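Side-chain contacts in aldehyde dehydrogenase (Bartonella henselae, PDB 3I44), which probably oxidises aldehydes to carboxylic acids with a nicotinamide dinucleotide cofactor: residues 77-80 with 81-84; 137-141 with 142-146; 124-127 with 128-131; 97-100 with 101-104. The protein carries 1 engineered substitution. All blocks are in the same frame, centred on the assembly; numbering follows the deposited sequence. Where two conformers were deposited one is given.

Overall arrangement
All four contacts are local, each within a single continuous run of chain, and they follow the order interaction 1, 4, 3, 2 along the sequence. Interaction 1 turns the chain out of helix 62-79 toward helix 84-100; interaction 4 joins that helix to helix 102-113; interactions 3 and 2 lie in the body and at the C-terminal end of helix 117-141. Interactions 3 and 4, with centres about 11 Å apart, touch directly through Tyr98 and Glu99. Interactions 1 and 2, centres about 16 Å apart, meet where Pro84 packs on Tyr139 and Phe144. Helix 84-100 is thus joined to helix 117-141 at two places, although helix 102-113 separates them in sequence, and interaction 2 leads into strand 145-147.

Interaction 1. Residues 77-80 with 81-84; sequences QTWK and TTSP
Thr81 and Thr82 each turn a hydroxyl back to a backbone carbonyl three residues earlier, at the type I beta turn from Trp79 to Thr82 by which the chain leaves helix 62-79. Trp79 O takes two bonds from one residue: Thr82 OG1, 2.7 Å from Trp79 O, arrives in the carbonyl plane, whereas Thr82 N, 3.2 Å from Trp79 O, sits well above it. Thr78 O is held in a similar double grip, by Thr81 OG1 at 2.8 Å and by Thr81 N, here with both donors on the same face of the carbonyl. A chi1 of 55° sets Thr82 OG1 between its own N and carbonyl carbon, within reach of the helix end and over the rim of one indole face. The methyl follows, with Thr82 CG2 3.9 Å from Trp79 CE3.

Farther out, Arg87 NE bonds to Thr82 OG1, and Leu216, Pro217 and Val220 pack on the indole. Ser83 is the N-cap residue of helix 84-100, its OG capping a backbone N just beyond Pro84 and its N bonded to Glu86 OE1. On the exposed side, the Lys80 chain bends at its last torsion and folds back along the helix, placing Lys80 NZ 3.1 Å from Gln77 O.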
loop_
_atom_site.group_PDB
_atom_site.type_symbol
_atom_site.label_atom_id
_atom_site.label_comp_id
_atom_site.label_asym_id
_atom_site.label_seq_id
_atom_site.Cartn_x
_atom_site.Cartn_y
_atom_site.Cartn_z
ATOM N N GLN A 77 -21.197 -3.946 11.783
ATOM C CA GLN A 77 -22.446 -3.403 11.284
ATOM C C GLN A 77 -23.001 -2.283 12.179
ATOM O O GLN A 77 -23.553 -1.306 11.677
ATOM C CB GLN A 77 -23.463 -4.550 11.090
ATOM C CG GLN A 77 -23.040 -5.548 9.961
ATOM C CD GLN A 77 -22.756 -4.841 8.620
ATOM O OE1 GLN A 77 -23.590 -4.056 8.141
ATOM N NE2 GLN A 77 -21.582 -5.096 8.023
ATOM N N THR A 78 -22.838 -2.395 13.492
ATOM C CA THR A 78 -23.300 -1.326 14.401
ATOM C C THR A 78 -22.173 -0.404 14.893
ATOM O O THR A 78 -22.425 0.773 15.117
ATOM C CB THR A 78 -24.021 -1.897 15.622
ATOM O OG1 THR A 78 -23.209 -2.927 16.194
ATOM C CG2 THR A 78 -25.375 -2.465 15.232
ATOM N N TRP A 79 -20.948 -0.927 15.050
ATOM C CA TRP A 79 -19.789 -0.116 15.490
ATOM C C TRP A 79 -19.418 0.993 14.483
ATOM O O TRP A 79 -19.027 2.100 14.876
ATOM C CB TRP A 79 -18.566 -1.020 15.797
ATOM C CG TRP A 79 -17.322 -0.288 16.205
ATOM C CD1 TRP A 79 -16.200 -0.130 15.458
ATOM C CD2 TRP A 79 -17.097 0.432 17.421
ATOM N NE1 TRP A 79 -15.276 0.613 16.129
ATOM C CE2 TRP A 79 -15.802 0.983 17.342
ATOM C CE3 TRP A 79 -17.862 0.660 18.580
ATOM C CZ2 TRP A 79 -15.235 1.749 18.390
ATOM C CZ3 TRP A 79 -17.295 1.416 19.623
ATOM C CH2 TRP A 79 -15.999 1.944 19.517
ATOM N N LYS A 80 -19.542 0.694 13.189
ATOM C CA LYS A 80 -19.267 1.685 12.134
ATOM C C LYS A 80 -20.221 2.893 12.140
ATOM O O LYS A 80 -19.901 3.909 11.563
ATOM C CB LYS A 80 -19.238 1.030 10.733
ATOM C CG LYS A 80 -20.613 0.710 10.143
ATOM C CD LYS A 80 -20.512 -0.087 8.833
ATOM C CE LYS A 80 -21.809 -0.054 8.002
ATOM N NZ LYS A 80 -22.957 -0.799 8.637
ATOM N N THR A 81 -21.356 2.787 12.817
ATOM C CA THR A 81 -22.296 3.896 12.930
ATOM C C THR A 81 -22.176 4.708 14.225
ATOM O O THR A 81 -22.905 5.686 14.399
ATOM C CB THR A 81 -23.749 3.390 12.816
ATOM O OG1 THR A 81 -24.115 2.701 14.015
ATOM C CG2 THR A 81 -23.903 2.465 11.619
ATOM N N THR A 82 -21.275 4.332 15.131
ATOM C CA THR A 82 -21.025 5.153 16.330
ATOM C C THR A 82 -20.403 6.484 15.874
ATOM O O THR A 82 -19.744 6.548 14.828
ATOM C CB THR A 82 -20.096 4.478 17.285
ATOM O OG1 THR A 82 -18.892 4.140 16.573
ATOM C CG2 THR A 82 -20.763 3.205 17.896
ATOM N N SER A 83 -20.646 7.564 16.614
ATOM C CA SER A 83 -20.079 8.836 16.230
ATOM C C SER A 83 -18.621 8.885 16.684
ATOM O O SER A 83 -18.214 8.122 17.565
ATOM C CB SER A 83 -20.863 9.980 16.856
ATOM O OG SER A 83 -20.738 9.899 18.238
ATOM N N PRO A 84 -17.822 9.770 16.072
ATOM C CA PRO A 84 -16.456 10.033 16.507
ATOM C C PRO A 84 -16.373 10.418 17.983
ATOM O O PRO A 84 -15.437 10.010 18.698
ATOM C CB PRO A 84 -16.045 11.214 15.642
ATOM C CG PRO A 84 -16.860 11.047 14.398
ATOM C CD PRO A 84 -18.155 10.483 14.824
#

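Interaction 2. Residues 137-141 with 142-146; sequences KAYKE and FSFQE
Tyr139 brings its hydroxyl end to the edge of the Phe144 ring. The phenol oxygen does the closest touching: Tyr139 OH lies 3.5 Å from Phe144 CE1, at the edge of the phenyl ring and near its plane, and Tyr139 CE1 is 3.9 Å from the same Phe144 CE1. The two planes stand at 84° with centroids 6.0 Å apart, an oblique pairing. With CG anti to the backbone N (chi1 -157°), the tyrosine ring stands out from the flank of the helix, its hydroxyl end reaching Phe144. Phe142 adds a third ring, directing an edge at a face of Phe144: Phe142 CE2 stands 3.5 Å above the Phe144 plane, over its centre. Pro84 and Arg87 of helix 84-100 pack on both Tyr139 and Phe144, and Tyr159 meets Phe142 edge-to-face.

These aromatics line the passage from helix 117-141 into strand 145-147, which pairs antiparallel with strand 156-168. In this family such strands, together with the C-terminal one, probably belong to the oligomerisation domain; Leu489 of strand 489-494 touches both phenylalanines.

Polar contacts hold the backbone through the same passage. Phe142 N donates to Tyr139 O at 3.1 Å. One water donates to two carbonyl oxygens, Lys140 O at 3.1 Å and Phe142 O at 3.0 Å, bridging the helix end and the segment beyond it. Past Phe142, Ser143 OG reaches forward to Gln145 O at 2.8 Å, and Glu146 OE2 bonds to Tyr159 OH.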
loop_
_atom_site.group_PDB
_atom_site.type_symbol
_atom_site.label_atom_id
_atom_site.label_comp_id
_atom_site.label_asym_id
_atom_site.label_seq_id
_atom_site.Cartn_x
_atom_site.Cartn_y
_atom_site.Cartn_z
ATOM N N LYS A 137 -5.122 13.490 20.420
ATOM C CA LYS A 137 -4.825 14.788 19.842
ATOM C C LYS A 137 -5.065 14.804 18.332
ATOM O O LYS A 137 -5.728 15.723 17.820
ATOM C CB LYS A 137 -3.401 15.253 20.155
ATOM C CG LYS A 137 -3.048 16.599 19.444
ATOM C CD LYS A 137 -1.710 17.174 19.881
ATOM C CE LYS A 137 -1.454 18.541 19.196
ATOM N NZ LYS A 137 0.032 18.768 19.097
ATOM N N ALA A 138 -4.527 13.804 17.622
ATOM C CA ALA A 138 -4.718 13.719 16.167
ATOM C C ALA A 138 -6.207 13.631 15.813
ATOM O O ALA A 138 -6.658 14.329 14.931
ATOM C CB ALA A 138 -3.934 12.519 15.545
ATOM N N TYR A 139 -6.969 12.815 16.536
ATOM C CA TYR A 139 -8.384 12.609 16.206
ATOM C C TYR A 139 -9.173 13.905 16.293
ATOM O O TYR A 139 -10.071 14.136 15.498
ATOM C CB TYR A 139 -9.034 11.637 17.147
ATOM C CG TYR A 139 -10.263 10.928 16.631
ATOM C CD1 TYR A 139 -10.235 10.191 15.432
ATOM C CD2 TYR A 139 -11.430 10.893 17.382
ATOM C CE1 TYR A 139 -11.356 9.481 14.998
ATOM C CE2 TYR A 139 -12.544 10.173 16.952
ATOM C CZ TYR A 139 -12.497 9.459 15.775
ATOM O OH TYR A 139 -13.609 8.748 15.349
ATOM N N LYS A 140 -8.828 14.718 17.280
ATOM C CA LYS A 140 -9.464 16.018 17.466
ATOM C C LYS A 140 -9.195 16.950 16.280
ATOM O O LYS A 140 -10.071 17.702 15.911
ATOM C CB LYS A 140 -9.081 16.618 18.837
ATOM C CG LYS A 140 -9.984 16.062 19.954
ATOM C CD LYS A 140 -9.274 15.817 21.320
ATOM C CE LYS A 140 -9.227 17.039 22.235
ATOM N NZ LYS A 140 -8.432 16.758 23.485
ATOM N N GLU A 141 -8.037 16.852 15.638
ATOM C CA GLU A 141 -7.780 17.600 14.401
ATOM C C GLU A 141 -8.341 16.990 13.106
ATOM O O GLU A 141 -8.264 17.611 12.055
ATOM C CB GLU A 141 -6.266 17.823 14.215
ATOM C CG GLU A 141 -5.610 18.631 15.365
ATOM C CD GLU A 141 -6.304 19.982 15.626
ATOM O OE1 GLU A 141 -6.022 20.966 14.885
ATOM O OE2 GLU A 141 -7.136 20.060 16.566
ATOM N N PHE A 142 -8.868 15.773 13.162
ATOM C CA PHE A 142 -9.234 15.047 11.943
ATOM C C PHE A 142 -10.699 15.216 11.695
ATOM O O PHE A 142 -11.482 15.259 12.621
ATOM C CB PHE A 142 -8.916 13.564 12.131
ATOM C CG PHE A 142 -9.401 12.680 11.037
ATOM C CD1 PHE A 142 -8.750 12.640 9.825
ATOM C CD2 PHE A 142 -10.460 11.804 11.257
ATOM C CE1 PHE A 142 -9.197 11.792 8.813
ATOM C CE2 PHE A 142 -10.904 10.968 10.262
ATOM C CZ PHE A 142 -10.260 10.961 9.033
ATOM N N SER A 143 -11.086 15.265 10.433
ATOM C CA SER A 143 -12.504 15.231 10.075
ATOM C C SER A 143 -12.755 14.124 9.046
ATOM O O SER A 143 -11.942 13.938 8.155
ATOM C CB SER A 143 -12.942 16.586 9.532
ATOM O OG SER A 143 -14.249 16.454 9.026
ATOM N N PHE A 144 -13.884 13.419 9.161
ATOM C CA PHE A 144 -14.223 12.319 8.226
ATOM C C PHE A 144 -14.691 12.798 6.843
ATOM O O PHE A 144 -14.840 12.000 5.923
ATOM C CB PHE A 144 -15.246 11.367 8.847
ATOM C CG PHE A 144 -14.645 10.469 9.892
ATOM C CD1 PHE A 144 -14.471 10.917 11.200
ATOM C CD2 PHE A 144 -14.218 9.191 9.562
ATOM C CE1 PHE A 144 -13.903 10.091 12.161
ATOM C CE2 PHE A 144 -13.650 8.356 10.526
ATOM C CZ PHE A 144 -13.487 8.817 11.829
ATOM N N GLN A 145 -14.914 14.102 6.703
ATOM C CA GLN A 145 -15.170 14.721 5.404
ATOM C C GLN A 145 -14.344 15.962 5.282
ATOM O O GLN A 145 -14.190 16.722 6.248
ATOM C CB GLN A 145 -16.626 15.172 5.240
ATOM C CG GLN A 145 -17.702 14.189 5.631
ATOM C CD GLN A 145 -19.128 14.673 5.197
ATOM O OE1 GLN A 145 -19.286 15.723 4.571
ATOM N NE2 GLN A 145 -20.147 13.896 5.543
ATOM N N GLU A 146 -13.857 16.197 4.083
ATOM C CA GLU A 146 -13.211 17.436 3.777
ATOM C C GLU A 146 -13.253 17.707 2.301
ATOM O O GLU A 146 -13.704 16.870 1.507
ATOM C CB GLU A 146 -11.774 17.422 4.264
ATOM C CG GLU A 146 -10.878 16.375 3.673
ATOM C CD GLU A 146 -9.709 16.097 4.627
ATOM O OE1 GLU A 146 -9.843 16.553 5.802
ATOM O OE2 GLU A 146 -8.707 15.429 4.252
HETATM O O HOH W 1 -12.024 18.075 13.553
#

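Interaction 3. Residues 124-127 with 128-131; sequences QTAT and GSSH
Ala126 O is gripped by two donors from the next turn of helix 117-141. Ser130 N supplies the regular helical bond to it, nearly straight and 3.0 Å long. Ser129 OG comes to 2.8 Å from the same Ala126 O, tilted 31° from the carbonyl plane, but Ser129 was modelled in two conformers and this second bond applies to the one described here.

At the next residue, Thr127 O accepts from His131 N at 2.8 Å and also lies under the imidazole of the same residue. The ring swings back along the helix because His131 CG stands beside its own backbone N (chi1 -68°), and one face is laid over the carbonyl: Thr127 O is 3.3 Å from His131 CG, displaced toward the rim of the ring. Thr179 and Leu180 of helix 174-188 pack on this imidazole. The Thr127 hydroxyl likewise reaches back one turn, to Ala123 O.

Gly128 and Ser129 form the side that meets helix 84-100. Tyr98 OH bonds to Thr125 O and packs 3.4 Å from Gly128 CA, a close approach made possible by the missing side chain. Gly128 N gives Thr125 O only a weak bond, at a bent 122°. Thr125 O therefore has its firmer donor in a neighbouring helix, so the polar chemistry of this turn serves helix-to-helix attachment as well as the helix's own backbone.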
loop_
_atom_site.group_PDB
_atom_site.type_symbol
_atom_site.label_atom_id
_atom_site.label_comp_id
_atom_site.label_asym_id
_atom_site.label_seq_id
_atom_site.Cartn_x
_atom_site.Cartn_y
_atom_site.Cartn_z
ATOM N N GLN A 124 8.425 0.768 28.290
ATOM C CA GLN A 124 7.520 -0.248 27.690
ATOM C C GLN A 124 6.042 0.130 27.918
ATOM O O GLN A 124 5.231 0.090 26.985
ATOM C CB GLN A 124 7.830 -1.652 28.212
ATOM C CG GLN A 124 9.191 -2.222 27.755
ATOM C CD GLN A 124 9.107 -2.894 26.395
ATOM O OE1 GLN A 124 8.032 -2.960 25.780
ATOM N NE2 GLN A 124 10.251 -3.387 25.900
ATOM N N THR A 125 5.686 0.487 29.148
ATOM C CA THR A 125 4.304 0.785 29.448
ATOM C C THR A 125 3.950 2.247 29.100
ATOM O O THR A 125 2.966 2.491 28.439
ATOM C CB THR A 125 3.948 0.459 30.904
ATOM O OG1 THR A 125 4.216 -0.933 31.162
ATOM C CG2 THR A 125 2.456 0.765 31.161
ATOM N N ALA A 126 4.783 3.189 29.485
ATOM C CA ALA A 126 4.539 4.599 29.205
ATOM C C ALA A 126 4.426 4.950 27.720
ATOM O O ALA A 126 3.665 5.832 27.403
ATOM C CB ALA A 126 5.660 5.482 29.862
ATOM N N THR A 127 5.165 4.292 26.810
ATOM C CA THR A 127 4.995 4.592 25.384
ATOM C C THR A 127 3.568 4.276 24.905
ATOM O O THR A 127 3.020 5.001 24.083
ATOM C CB THR A 127 6.071 3.939 24.468
ATOM O OG1 THR A 127 6.052 2.494 24.586
ATOM C CG2 THR A 127 7.411 4.481 24.855
ATOM N N GLY A 128 2.957 3.236 25.480
ATOM C CA GLY A 128 1.541 2.922 25.226
ATOM C C GLY A 128 0.635 4.100 25.505
ATOM O O GLY A 128 -0.185 4.514 24.633
ATOM N N SER A 129 0.802 4.680 26.705
ATOM C CA SER A 129 -0.032 5.809 27.090
ATOM C C SER A 129 0.274 7.015 26.196
ATOM O O SER A 129 -0.645 7.725 25.800
ATOM C CB SER A 129 0.119 6.151 28.578
ATOM O OG SER A 129 1.439 5.899 29.034
ATOM N N SER A 130 1.541 7.225 25.857
ATOM C CA SER A 130 1.929 8.333 24.977
ATOM C C SER A 130 1.315 8.200 23.572
ATOM O O SER A 130 0.846 9.178 22.977
ATOM C CB SER A 130 3.445 8.432 24.881
ATOM O OG SER A 130 3.813 9.398 23.927
ATOM N N HIS A 131 1.306 6.991 23.030
ATOM C CA HIS A 131 0.646 6.761 21.738
ATOM C C HIS A 131 -0.864 7.019 21.830
ATOM O O HIS A 131 -1.413 7.692 20.988
ATOM C CB HIS A 131 0.888 5.346 21.232
ATOM C CG HIS A 131 2.310 5.081 20.850
ATOM N ND1 HIS A 131 3.146 6.068 20.389
ATOM C CD2 HIS A 131 3.021 3.935 20.808
ATOM C CE1 HIS A 131 4.328 5.545 20.112
ATOM N NE2 HIS A 131 4.272 4.252 20.350
#

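Interaction 4. Residues 97-100 with 101-104; sequences IYEK and RSSD
Ile97 O receives Arg101 N at 2.9 Å, the last regular bond of helix 84-100 before the chain kinks into helix 102-113. This is a helix-helix joint: Arg101 is both the first residue to leave helical geometry and the N-cap residue of the next helix. The stem of its side chain lies against the same carbonyl, Arg101 CG being 3.5 Å from Ile97 O, while the isoleucine packs toward Ile210 of helix 202-213.

Tyr98 O gets only a weak second bond from Arg101 N; its side chain packs on Ser129 of helix 117-141. Glu99 O, in contrast, is bound twice by one residue. Ser102 OG lies 2.7 Å from Glu99 O, moderately tilted from the carbonyl plane, and Ser102 N sits 3.2 Å from Glu99 O, far above that plane. Lying between its own N and carbonyl carbon (chi1 47°), the serine hydroxyl faces back to the end of the first helix, so that main chain and side chain of Ser102 both bind the last turn.

Lys100 closes the helix with a water bridge: the water donates to Lys100 O at 3.1 Å and accepts from Asp104 N, linking the end of one helix to the first turn of the next. Lys100 NZ and Arg101 NH1 form salt bridges to Glu213 and Glu209 of helix 202-213, which would offset their like charges. The arginine chain bends at chi2 and chi3, bringing the guanidinium edge to Asp104, where Arg101 NH2 makes a weak, nearly straight bond of 3.4 Å to Asp104 OD2.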
loop_
_atom_site.group_PDB
_atom_site.type_symbol
_atom_site.label_atom_id
_atom_site.label_comp_id
_atom_site.label_asym_id
_atom_site.label_seq_id
_atom_site.Cartn_x
_atom_site.Cartn_y
_atom_site.Cartn_z
ATOM N N ILE A 97 -8.217 3.483 32.275
ATOM C CA ILE A 97 -8.012 2.167 32.865
ATOM C C ILE A 97 -6.561 1.690 32.638
ATOM O O ILE A 97 -5.969 1.075 33.505
ATOM C CB ILE A 97 -9.063 1.133 32.365
ATOM C CG1 ILE A 97 -10.477 1.556 32.820
ATOM C CG2 ILE A 97 -8.705 -0.244 32.850
ATOM C CD1 ILE A 97 -11.591 1.167 31.840
ATOM N N TYR A 98 -5.986 2.008 31.482
ATOM C CA TYR A 98 -4.586 1.684 31.198
ATOM C C TYR A 98 -3.655 2.263 32.238
ATOM O O TYR A 98 -2.785 1.547 32.748
ATOM C CB TYR A 98 -4.187 2.178 29.811
ATOM C CG TYR A 98 -2.808 1.774 29.312
ATOM C CD1 TYR A 98 -2.625 0.634 28.495
ATOM C CD2 TYR A 98 -1.694 2.549 29.604
ATOM C CE1 TYR A 98 -1.344 0.294 27.995
ATOM C CE2 TYR A 98 -0.442 2.216 29.123
ATOM C CZ TYR A 98 -0.268 1.084 28.326
ATOM O OH TYR A 98 1.002 0.793 27.877
ATOM N N GLU A 99 -3.862 3.538 32.592
ATOM C CA GLU A 99 -3.040 4.176 33.619
ATOM C C GLU A 99 -3.266 3.508 34.979
ATOM O O GLU A 99 -2.298 3.265 35.728
ATOM C CB GLU A 99 -3.246 5.705 33.719
ATOM C CG GLU A 99 -2.653 6.544 32.609
ATOM C CD GLU A 99 -1.118 6.498 32.505
ATOM O OE1 GLU A 99 -0.433 5.912 33.381
ATOM O OE2 GLU A 99 -0.581 7.078 31.529
ATOM N N LYS A 100 -4.517 3.190 35.293
ATOM C CA LYS A 100 -4.816 2.506 36.558
ATOM C C LYS A 100 -4.075 1.169 36.637
ATOM O O LYS A 100 -3.603 0.786 37.695
ATOM C CB LYS A 100 -6.319 2.298 36.763
ATOM C CG LYS A 100 -6.669 1.540 38.082
ATOM C CD LYS A 100 -8.169 1.545 38.380
ATOM C CE LYS A 100 -8.921 0.700 37.358
ATOM N NZ LYS A 100 -10.360 0.469 37.709
ATOM N N ARG A 101 -3.895 0.494 35.509
ATOM C CA ARG A 101 -3.266 -0.826 35.538
ATOM C C ARG A 101 -1.804 -0.826 35.113
ATOM O O ARG A 101 -1.223 -1.892 34.854
ATOM C CB ARG A 101 -4.112 -1.775 34.699
ATOM C CG ARG A 101 -5.500 -1.939 35.282
ATOM C CD ARG A 101 -5.621 -3.229 36.051
ATOM N NE ARG A 101 -6.523 -4.134 35.380
ATOM C CZ ARG A 101 -6.496 -5.464 35.458
ATOM N NH1 ARG A 101 -7.392 -6.143 34.769
ATOM N NH2 ARG A 101 -5.588 -6.120 36.176
ATOM N N SER A 102 -1.188 0.355 35.101
ATOM C CA SER A 102 0.129 0.497 34.530
ATOM C C SER A 102 1.199 -0.337 35.235
ATOM O O SER A 102 2.089 -0.876 34.573
ATOM C CB SER A 102 0.570 1.979 34.431
ATOM O OG SER A 102 0.333 2.693 35.631
ATOM N N SER A 103 1.141 -0.459 36.554
ATOM C CA SER A 103 2.206 -1.231 37.182
ATOM C C SER A 103 1.960 -2.754 37.056
ATOM O O SER A 103 2.914 -3.498 36.999
ATOM C CB SER A 103 2.490 -0.759 38.608
ATOM O OG SER A 103 1.313 -0.840 39.355
ATOM N N ASP A 104 0.711 -3.202 36.937
ATOM C CA ASP A 104 0.411 -4.587 36.523
ATOM C C ASP A 104 0.982 -4.850 35.139
ATOM O O ASP A 104 1.553 -5.908 34.863
ATOM C CB ASP A 104 -1.119 -4.841 36.465
ATOM C CG ASP A 104 -1.752 -5.000 37.841
ATOM O OD1 ASP A 104 -1.016 -5.284 38.804
ATOM O OD2 ASP A 104 -2.992 -4.836 37.951
HETATM O O HOH W 2 -1.337 -1.208 38.182
#